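Local coordinates for spermidine N(1)-acetyltransferase (Thermoplasma acidophilum, PDB 3K9U), which transfers an acetyl group from acetyl-CoA to polyamines such as spermidine, protecting the cell against polyamine toxicity, at residues I3-L8 with K105-E110; L92-E97 with K101-T106. One frame throughout, in Å; residues are numbered along the deposited sequence.

Interaction 1: I3-L8 with K105-E110; sequences IEIRKL and KTLLLE. With ACO (acetyl coenzyme *a), chain G.
Strand 3-7, at one edge of the mixed sheet of this GNAT-fold acetyltransferase, lies against helix 103-118, and I5 faces L107 where the two backbones come nearest, 7.0 Å between their CA atoms. The short axes of 3-7 and 105-110 cross at -41° and approach to 9.6 Å. No hydrogen bond links the segments; the contact is apolar and rests on one strand residue, I5, whose CB points toward the helix while its neighbours E4 and R6 turn away, as strand alternation requires. Both branches of I5 are used. With CG1 anti to the carbonyl carbon (chi1 -58°), the longer branch runs to the helix and sets CD1 3.7 Å from CD2 of L107. On the way, CG1 of I5 passes CG2 of T106 at 3.9 Å. L107 is the buried partner, and it packs further on A68, I78, L92 and L94 of the sheet. Threonine suits its place at the border because its methyl meets I5 while OG1 bonds to K102 O, one turn back in the chain. Were I5 cut back to an alanine, L107 would probably lose the methyl packed on it, and the T106 methyl and E110 methylenes their apolar cover. E110 contributes only the aliphatic base of its bent chain: its CG rests 3.8 Å from CG2 of I5.

Interaction 2: L92-E97 with K101-T106; sequences LYLKPE and KKIGKT. With ACO (acetyl coenzyme *a), chain G.
L94, near the end of strand 86-94, points its side chain at the first turn of helix 103-118. Its CG stands anti to the carbonyl carbon (chi1 -52°), which carries CD1 to 3.8 Å from the backbone N of G104 and 4.1 Å from CB of I103. The same CD1 lies near pyrophosphate oxygen O5A of acetyl-CoA, so this leucine fills the angle between strand, helix and cofactor. L92, two residues earlier on the same side of the strand, lays CG 3.6 Å from the pantetheine methyl CEP. Glycine is suited to position 104, since any CB there would run into the ester oxygen O6A, which joins the phosphate to the pantetheine arm; G104 N donates to O5A at 2.8 Å. K102 N donates to O1A on the other phosphate at 2.7 Å. K102 is the N-cap residue; its O takes T106 N as well as the T106 hydroxyl, the two from opposite faces of the carbonyl plane. K101 reaches back to the 3-10 turn that follows the strand: its long chain bends at chi4 (86°), and NZ reaches E97 O at 2.7 Å, tilted 28° from the carbonyl plane. That oxygen also accepts from W26 NE1 of the second subunit. On the strand, L92 O takes the bond from N4P of the pantetheine arm and L94 N gives one to O9P, at 3.0 Å. Main-chain N-H groups at a helix start gripping the pyrophosphate, beside a strand that pairs with pantetheine, form the acetyl-CoA site characteristic of GNAT enzymes.

In the fold
Interactions 1 and 2 lie with their centres 10 Å apart and share K105 and T106 of helix 103-118, which packs on the single mixed sheet that both contacts reach. Strand 3-7 comes first in the chain and strand 86-94 much later, leading directly through the cofactor loop into the helix as part of the beta-alpha-beta unit that ends in strand 122-128. The contacts also meet through side chains: L107 CD1 lies 3.8 Å from L92 CD1, and I3 packs on I103. Thus the N-terminal turns of the helix, the first of which holds the pyrophosphate, are seated on the sheet, from the outermost strand 3-7 to strand 86-94, which carries the pantetheine arm.

Interaction 1: I3-L8 with K105-E110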
loop_
_atom_site.group_PDB
_atom_site.type_symbol
_atom_site.label_atom_id
_atom_site.label_comp_id
_atom_site.label_asym_id
_atom_site.label_seq_id
_atom_site.Cartn_x
_atom_site.Cartn_y
_atom_site.Cartn_z
ATOM N N ILE A 3 10.741 11.377 -8.077
ATOM C CA ILE A 3 9.462 11.522 -8.737
ATOM C C ILE A 3 9.434 12.729 -9.658
ATOM O O ILE A 3 9.684 13.843 -9.211
ATOM C CB ILE A 3 8.337 11.639 -7.707
ATOM C CG1 ILE A 3 8.054 10.258 -7.102
ATOM C CG2 ILE A 3 7.083 12.208 -8.352
ATOM C CD1 ILE A 3 8.984 9.917 -5.956
ATOM N N GLU A 4 9.155 12.497 -10.944
ATOM C CA GLU A 4 8.934 13.595 -11.903
ATOM C C GLU A 4 7.484 13.581 -12.357
ATOM O O GLU A 4 6.903 12.508 -12.552
ATOM C CB GLU A 4 9.853 13.480 -13.126
ATOM C CG GLU A 4 11.381 13.516 -12.855
ATOM C CD GLU A 4 11.991 14.937 -12.693
ATOM O OE1 GLU A 4 11.467 15.920 -13.277
ATOM O OE2 GLU A 4 13.025 15.065 -11.987
ATOM N N ILE A 5 6.903 14.772 -12.508
ATOM C CA ILE A 5 5.537 14.933 -13.008
ATOM C C ILE A 5 5.577 15.646 -14.366
ATOM O O ILE A 5 6.222 16.660 -14.492
ATOM C CB ILE A 5 4.672 15.790 -12.051
ATOM C CG1 ILE A 5 4.618 15.170 -10.647
ATOM C CG2 ILE A 5 3.243 15.982 -12.629
ATOM C CD1 ILE A 5 4.086 13.711 -10.593
ATOM N N ARG A 6 4.897 15.119 -15.374
ATOM C CA ARG A 6 4.858 15.768 -16.675
ATOM C C ARG A 6 3.720 15.269 -17.521
ATOM O O ARG A 6 3.146 14.215 -17.251
ATOM C CB ARG A 6 6.170 15.564 -17.440
ATOM C CG ARG A 6 6.583 14.122 -17.640
ATOM C CD ARG A 6 7.677 13.999 -18.744
ATOM N NE ARG A 6 7.922 12.576 -19.020
ATOM C CZ ARG A 6 8.688 11.783 -18.274
ATOM N NH1 ARG A 6 8.809 10.491 -18.585
ATOM N NH2 ARG A 6 9.332 12.271 -17.218
ATOM N N LYS A 7 3.412 16.031 -18.569
ATOM C CA LYS A 7 2.359 15.662 -19.508
ATOM C C LYS A 7 2.603 14.272 -20.084
ATOM O O LYS A 7 3.742 13.881 -20.379
ATOM C CB LYS A 7 2.242 16.702 -20.618
ATOM C CG LYS A 7 1.696 18.072 -20.117
ATOM C CD LYS A 7 1.498 19.085 -21.245
ATOM C CE LYS A 7 0.886 20.387 -20.679
ATOM N NZ LYS A 7 -0.060 21.125 -21.599
ATOM N N LEU A 8 1.528 13.501 -20.174
ATOM C CA LEU A 8 1.598 12.174 -20.762
ATOM C C LEU A 8 1.732 12.302 -22.263
ATOM O O LEU A 8 1.321 13.309 -22.842
ATOM C CB LEU A 8 0.360 11.374 -20.408
ATOM C CG LEU A 8 0.340 11.039 -18.919
ATOM C CD1 LEU A 8 -1.081 10.745 -18.457
ATOM C CD2 LEU A 8 1.283 9.893 -18.652
ATOM N N LYS A 105 -0.569 13.431 -3.618
ATOM C CA LYS A 105 -0.556 14.811 -3.220
ATOM C C LYS A 105 0.256 15.625 -4.213
ATOM O O LYS A 105 -0.117 16.751 -4.529
ATOM C CB LYS A 105 0.046 14.946 -1.834
ATOM C CG LYS A 105 -0.143 16.315 -1.151
ATOM C CD LYS A 105 0.358 16.198 0.317
ATOM C CE LYS A 105 -0.080 17.345 1.225
ATOM N NZ LYS A 105 -1.533 17.300 1.445
ATOM N N THR A 106 1.354 15.060 -4.705
ATOM C CA THR A 106 2.210 15.762 -5.644
ATOM C C THR A 106 1.514 15.989 -6.968
ATOM O O THR A 106 1.581 17.075 -7.514
ATOM C CB THR A 106 3.506 15.012 -5.872
ATOM O OG1 THR A 106 4.129 14.812 -4.606
ATOM C CG2 THR A 106 4.463 15.804 -6.790
ATOM N N LEU A 107 0.811 14.972 -7.458
ATOM C CA LEU A 107 0.010 15.118 -8.664
ATOM C C LEU A 107 -1.044 16.209 -8.471
ATOM O O LEU A 107 -1.148 17.120 -9.289
ATOM C CB LEU A 107 -0.655 13.783 -9.065
ATOM C CG LEU A 107 0.243 12.834 -9.849
ATOM C CD1 LEU A 107 -0.314 11.400 -9.865
ATOM C CD2 LEU A 107 0.447 13.331 -11.246
ATOM N N LEU A 108 -1.791 16.149 -7.368
ATOM C CA LEU A 108 -2.768 17.202 -7.049
ATOM C C LEU A 108 -2.149 18.587 -6.969
ATOM O O LEU A 108 -2.720 19.569 -7.483
ATOM C CB LEU A 108 -3.463 16.913 -5.732
ATOM C CG LEU A 108 -4.629 17.832 -5.345
ATOM C CD1 LEU A 108 -5.777 17.806 -6.403
ATOM C CD2 LEU A 108 -5.150 17.426 -3.964
ATOM N N LEU A 109 -0.984 18.688 -6.339
ATOM C CA LEU A 109 -0.339 19.994 -6.209
ATOM C C LEU A 109 0.120 20.580 -7.557
ATOM O O LEU A 109 0.050 21.795 -7.757
ATOM C CB LEU A 109 0.794 19.963 -5.192
ATOM C CG LEU A 109 0.293 19.946 -3.724
ATOM C CD1 LEU A 109 1.422 19.579 -2.750
ATOM C CD2 LEU A 109 -0.356 21.315 -3.346
ATOM N N GLU A 110 0.538 19.716 -8.483
ATOM C CA GLU A 110 0.941 20.172 -9.811
ATOM C C GLU A 110 -0.263 20.663 -10.583
ATOM O O GLU A 110 -0.216 21.709 -11.230
ATOM C CB GLU A 110 1.637 19.056 -10.603
ATOM C CG GLU A 110 3.068 18.820 -10.173
ATOM C CD GLU A 110 3.933 20.062 -10.371
ATOM O OE1 GLU A 110 4.019 20.599 -11.509
ATOM O OE2 GLU A 110 4.503 20.506 -9.373
HETATM N N1A ACO G . -4.261 2.553 2.433
HETATM C C2A ACO G . -5.168 3.313 3.093
HETATM N N3A ACO G . -5.232 4.649 2.950
HETATM C C4A ACO G . -4.415 5.306 2.106
HETATM C C5A ACO G . -3.429 4.514 1.375
HETATM C C6A ACO G . -3.397 3.056 1.574
HETATM N N6A ACO G . -2.504 2.261 0.934
HETATM N N7A ACO G . -2.742 5.361 0.629
HETATM C C8A ACO G . -3.229 6.589 0.868
HETATM N N9A ACO G . -4.251 6.571 1.735
HETATM C C1B ACO G . -4.971 7.797 2.210
HETATM C C2B ACO G . -4.996 7.974 3.729
HETATM O O2B ACO G . -6.136 8.766 4.155
HETATM C C3B ACO G . -3.733 8.725 4.032
HETATM O O3B ACO G . -3.833 9.456 5.269
HETATM P P3B ACO G . -3.246 8.723 6.607
HETATM O O7A ACO G . -1.792 8.918 6.457
HETATM O O8A ACO G . -3.712 7.278 6.482
HETATM O O9A ACO G . -3.947 9.535 7.683
HETATM C C4B ACO G . -3.509 9.567 2.789
HETATM O O4B ACO G . -4.295 8.969 1.748
HETATM C C5B ACO G . -2.062 9.630 2.350
HETATM O O5B ACO G . -1.823 10.744 1.477
HETATM P P1A ACO G . -0.885 10.597 0.176
HETATM O O1A ACO G . 0.372 9.810 0.519
HETATM O O2A ACO G . -0.731 11.941 -0.485
HETATM O O3A ACO G . -1.866 9.668 -0.728
HETATM P P2A ACO G . -1.374 8.907 -2.077
HETATM O O4A ACO G . -1.533 7.430 -1.803
HETATM O O5A ACO G . -0.053 9.480 -2.574
HETATM O O6A ACO G . -2.486 9.342 -3.126
HETATM C CBP ACO G . -4.522 8.337 -3.859
HETATM C CCP ACO G . -3.874 9.242 -2.827
HETATM C CDP ACO G . -6.017 8.277 -3.612
HETATM C CEP ACO G . -4.278 8.975 -5.223
HETATM C CAP ACO G . -3.891 6.925 -3.823
HETATM O OAP ACO G . -3.956 6.345 -2.514
HETATM C C9P ACO G . -4.507 5.966 -4.802
HETATM O O9P ACO G . -4.153 5.987 -5.967
HETATM N N8P ACO G . -5.431 5.162 -4.333
HETATM C C7P ACO G . -6.186 4.231 -5.142
HETATM C C6P ACO G . -7.010 4.865 -6.252
HETATM C C5P ACO G . -8.026 5.888 -5.790
HETATM O O5P ACO G . -8.736 5.713 -4.811
HETATM N N4P ACO G . -8.139 6.979 -6.553
HETATM C C3P ACO G . -9.164 7.993 -6.310
HETATM C C2P ACO G . -10.408 7.676 -7.125
HETATM S S1P ACO G . -11.583 8.996 -7.104
HETATM C C ACO G . -11.240 9.875 -8.509
HETATM O O ACO G . -10.410 9.426 -9.290
HETATM C CH3 ACO G . -11.966 11.171 -8.816
#

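Interaction 2: L92-E97 with K101-T106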
loop_
_atom_site.group_PDB
_atom_site.type_symbol
_atom_site.label_atom_id
_atom_site.label_comp_id
_atom_site.label_asym_id
_atom_site.label_seq_id
_atom_site.Cartn_x
_atom_site.Cartn_y
_atom_site.Cartn_z
ATOM N N LEU A 92 -7.667 10.018 -10.781
ATOM C CA LEU A 92 -6.391 10.009 -10.064
ATOM C C LEU A 92 -6.121 8.645 -9.491
ATOM O O LEU A 92 -6.785 8.222 -8.542
ATOM C CB LEU A 92 -6.401 11.041 -8.930
ATOM C CG LEU A 92 -5.211 11.141 -7.992
ATOM C CD1 LEU A 92 -3.984 11.354 -8.783
ATOM C CD2 LEU A 92 -5.409 12.286 -7.005
ATOM N N TYR A 93 -5.128 7.976 -10.061
ATOM C CA TYR A 93 -4.841 6.590 -9.734
ATOM C C TYR A 93 -3.334 6.351 -9.718
ATOM O O TYR A 93 -2.644 6.759 -10.641
ATOM C CB TYR A 93 -5.509 5.646 -10.759
ATOM C CG TYR A 93 -7.013 5.636 -10.684
ATOM C CD1 TYR A 93 -7.674 4.854 -9.744
ATOM C CD2 TYR A 93 -7.779 6.438 -11.522
ATOM C CE1 TYR A 93 -9.044 4.857 -9.646
ATOM C CE2 TYR A 93 -9.162 6.447 -11.433
ATOM C CZ TYR A 93 -9.786 5.647 -10.506
ATOM O OH TYR A 93 -11.154 5.645 -10.407
ATOM N N LEU A 94 -2.851 5.682 -8.668
ATOM C CA LEU A 94 -1.483 5.202 -8.565
ATOM C C LEU A 94 -1.484 3.678 -8.503
ATOM O O LEU A 94 -2.472 3.073 -8.036
ATOM C CB LEU A 94 -0.849 5.673 -7.270
ATOM C CG LEU A 94 -0.925 7.163 -6.964
ATOM C CD1 LEU A 94 -0.237 7.503 -5.585
ATOM C CD2 LEU A 94 -0.317 7.948 -8.128
ATOM N N LYS A 95 -0.351 3.076 -8.889
ATOM C CA LYS A 95 -0.057 1.690 -8.548
ATOM C C LYS A 95 -0.151 1.530 -7.046
ATOM O O LYS A 95 0.400 2.349 -6.306
ATOM C CB LYS A 95 1.352 1.278 -8.970
ATOM C CG LYS A 95 1.521 0.864 -10.407
ATOM C CD LYS A 95 2.940 0.197 -10.648
ATOM C CE LYS A 95 3.037 -1.360 -10.385
ATOM N NZ LYS A 95 3.765 -1.795 -9.108
ATOM N N PRO A 96 -0.810 0.453 -6.581
ATOM C CA PRO A 96 -1.055 0.293 -5.133
ATOM C C PRO A 96 0.181 0.367 -4.270
ATOM O O PRO A 96 0.147 0.942 -3.169
ATOM C CB PRO A 96 -1.697 -1.086 -5.033
ATOM C CG PRO A 96 -2.371 -1.250 -6.404
ATOM C CD PRO A 96 -1.489 -0.580 -7.390
ATOM N N GLU A 97 1.281 -0.181 -4.757
ATOM C CA GLU A 97 2.498 -0.243 -3.946
ATOM C C GLU A 97 3.231 1.111 -3.887
ATOM O O GLU A 97 4.190 1.229 -3.142
ATOM C CB GLU A 97 3.430 -1.434 -4.339
ATOM C CG GLU A 97 3.549 -1.736 -5.815
ATOM C CD GLU A 97 2.414 -2.653 -6.338
ATOM O OE1 GLU A 97 2.401 -3.869 -5.972
ATOM O OE2 GLU A 97 1.546 -2.167 -7.108
ATOM N N LYS A 101 2.727 7.656 -0.111
ATOM C CA LYS A 101 4.000 8.390 -0.040
ATOM C C LYS A 101 3.915 9.781 -0.624
ATOM O O LYS A 101 4.924 10.314 -1.036
ATOM C CB LYS A 101 5.128 7.637 -0.749
ATOM C CG LYS A 101 5.297 6.170 -0.353
ATOM C CD LYS A 101 5.904 5.394 -1.552
ATOM C CE LYS A 101 6.287 3.968 -1.197
ATOM N NZ LYS A 101 5.146 3.052 -1.335
ATOM N N LYS A 102 2.721 10.358 -0.690
ATOM C CA LYS A 102 2.537 11.751 -1.134
ATOM C C LYS A 102 2.741 11.967 -2.627
ATOM O O LYS A 102 2.835 13.126 -3.077
ATOM C CB LYS A 102 3.464 12.712 -0.411
ATOM C CG LYS A 102 3.631 12.508 1.079
ATOM C CD LYS A 102 2.787 13.451 1.912
ATOM C CE LYS A 102 2.926 13.050 3.413
ATOM N NZ LYS A 102 2.329 14.077 4.301
ATOM N N ILE A 103 2.829 10.885 -3.408
ATOM C CA ILE A 103 2.889 11.015 -4.878
ATOM C C ILE A 103 1.546 11.526 -5.388
ATOM O O ILE A 103 1.469 12.311 -6.320
ATOM C CB ILE A 103 3.257 9.685 -5.556
ATOM C CG1 ILE A 103 4.642 9.199 -5.048
ATOM C CG2 ILE A 103 3.244 9.851 -7.078
ATOM C CD1 ILE A 103 4.988 7.727 -5.335
ATOM N N GLY A 104 0.473 11.103 -4.764
ATOM C CA GLY A 104 -0.865 11.594 -5.142
ATOM C C GLY A 104 -1.022 13.058 -4.804
ATOM O O GLY A 104 -1.559 13.836 -5.585
ATOM N N LYS A 105 -0.569 13.431 -3.618
ATOM C CA LYS A 105 -0.556 14.811 -3.220
ATOM C C LYS A 105 0.256 15.625 -4.213
ATOM O O LYS A 105 -0.117 16.751 -4.529
ATOM C CB LYS A 105 0.046 14.946 -1.834
ATOM C CG LYS A 105 -0.143 16.315 -1.151
ATOM C CD LYS A 105 0.358 16.198 0.317
ATOM C CE LYS A 105 -0.080 17.345 1.225
ATOM N NZ LYS A 105 -1.533 17.300 1.445
ATOM N N THR A 106 1.354 15.060 -4.705
ATOM C CA THR A 106 2.210 15.762 -5.644
ATOM C C THR A 106 1.514 15.989 -6.968
ATOM O O THR A 106 1.581 17.075 -7.514
ATOM C CB THR A 106 3.506 15.012 -5.872
ATOM O OG1 THR A 106 4.129 14.812 -4.606
ATOM C CG2 THR A 106 4.463 15.804 -6.790
HETATM N N1A ACO G . -4.261 2.553 2.433
HETATM C C2A ACO G . -5.168 3.313 3.093
HETATM N N3A ACO G . -5.232 4.649 2.950
HETATM C C4A ACO G . -4.415 5.306 2.106
HETATM C C5A ACO G . -3.429 4.514 1.375
HETATM C C6A ACO G . -3.397 3.056 1.574
HETATM N N6A ACO G . -2.504 2.261 0.934
HETATM N N7A ACO G . -2.742 5.361 0.629
HETATM C C8A ACO G . -3.229 6.589 0.868
HETATM N N9A ACO G . -4.251 6.571 1.735
HETATM C C1B ACO G . -4.971 7.797 2.210
HETATM C C2B ACO G . -4.996 7.974 3.729
HETATM O O2B ACO G . -6.136 8.766 4.155
HETATM C C3B ACO G . -3.733 8.725 4.032
HETATM O O3B ACO G . -3.833 9.456 5.269
HETATM P P3B ACO G . -3.246 8.723 6.607
HETATM O O7A ACO G . -1.792 8.918 6.457
HETATM O O8A ACO G . -3.712 7.278 6.482
HETATM O O9A ACO G . -3.947 9.535 7.683
HETATM C C4B ACO G . -3.509 9.567 2.789
HETATM O O4B ACO G . -4.295 8.969 1.748
HETATM C C5B ACO G . -2.062 9.630 2.350
HETATM O O5B ACO G . -1.823 10.744 1.477
HETATM P P1A ACO G . -0.885 10.597 0.176
HETATM O O1A ACO G . 0.372 9.810 0.519
HETATM O O2A ACO G . -0.731 11.941 -0.485
HETATM O O3A ACO G . -1.866 9.668 -0.728
HETATM P P2A ACO G . -1.374 8.907 -2.077
HETATM O O4A ACO G . -1.533 7.430 -1.803
HETATM O O5A ACO G . -0.053 9.480 -2.574
HETATM O O6A ACO G . -2.486 9.342 -3.126
HETATM C CBP ACO G . -4.522 8.337 -3.859
HETATM C CCP ACO G . -3.874 9.242 -2.827
HETATM C CDP ACO G . -6.017 8.277 -3.612
HETATM C CEP ACO G . -4.278 8.975 -5.223
HETATM C CAP ACO G . -3.891 6.925 -3.823
HETATM O OAP ACO G . -3.956 6.345 -2.514
HETATM C C9P ACO G . -4.507 5.966 -4.802
HETATM O O9P ACO G . -4.153 5.987 -5.967
HETATM N N8P ACO G . -5.431 5.162 -4.333
HETATM C C7P ACO G . -6.186 4.231 -5.142
HETATM C C6P ACO G . -7.010 4.865 -6.252
HETATM C C5P ACO G . -8.026 5.888 -5.790
HETATM O O5P ACO G . -8.736 5.713 -4.811
HETATM N N4P ACO G . -8.139 6.979 -6.553
HETATM C C3P ACO G . -9.164 7.993 -6.310
HETATM C C2P ACO G . -10.408 7.676 -7.125
HETATM S S1P ACO G . -11.583 8.996 -7.104
HETATM C C ACO G . -11.240 9.875 -8.509
HETATM O O ACO G . -10.410 9.426 -9.290
HETATM C CH3 ACO G . -11.966 11.171 -8.816
#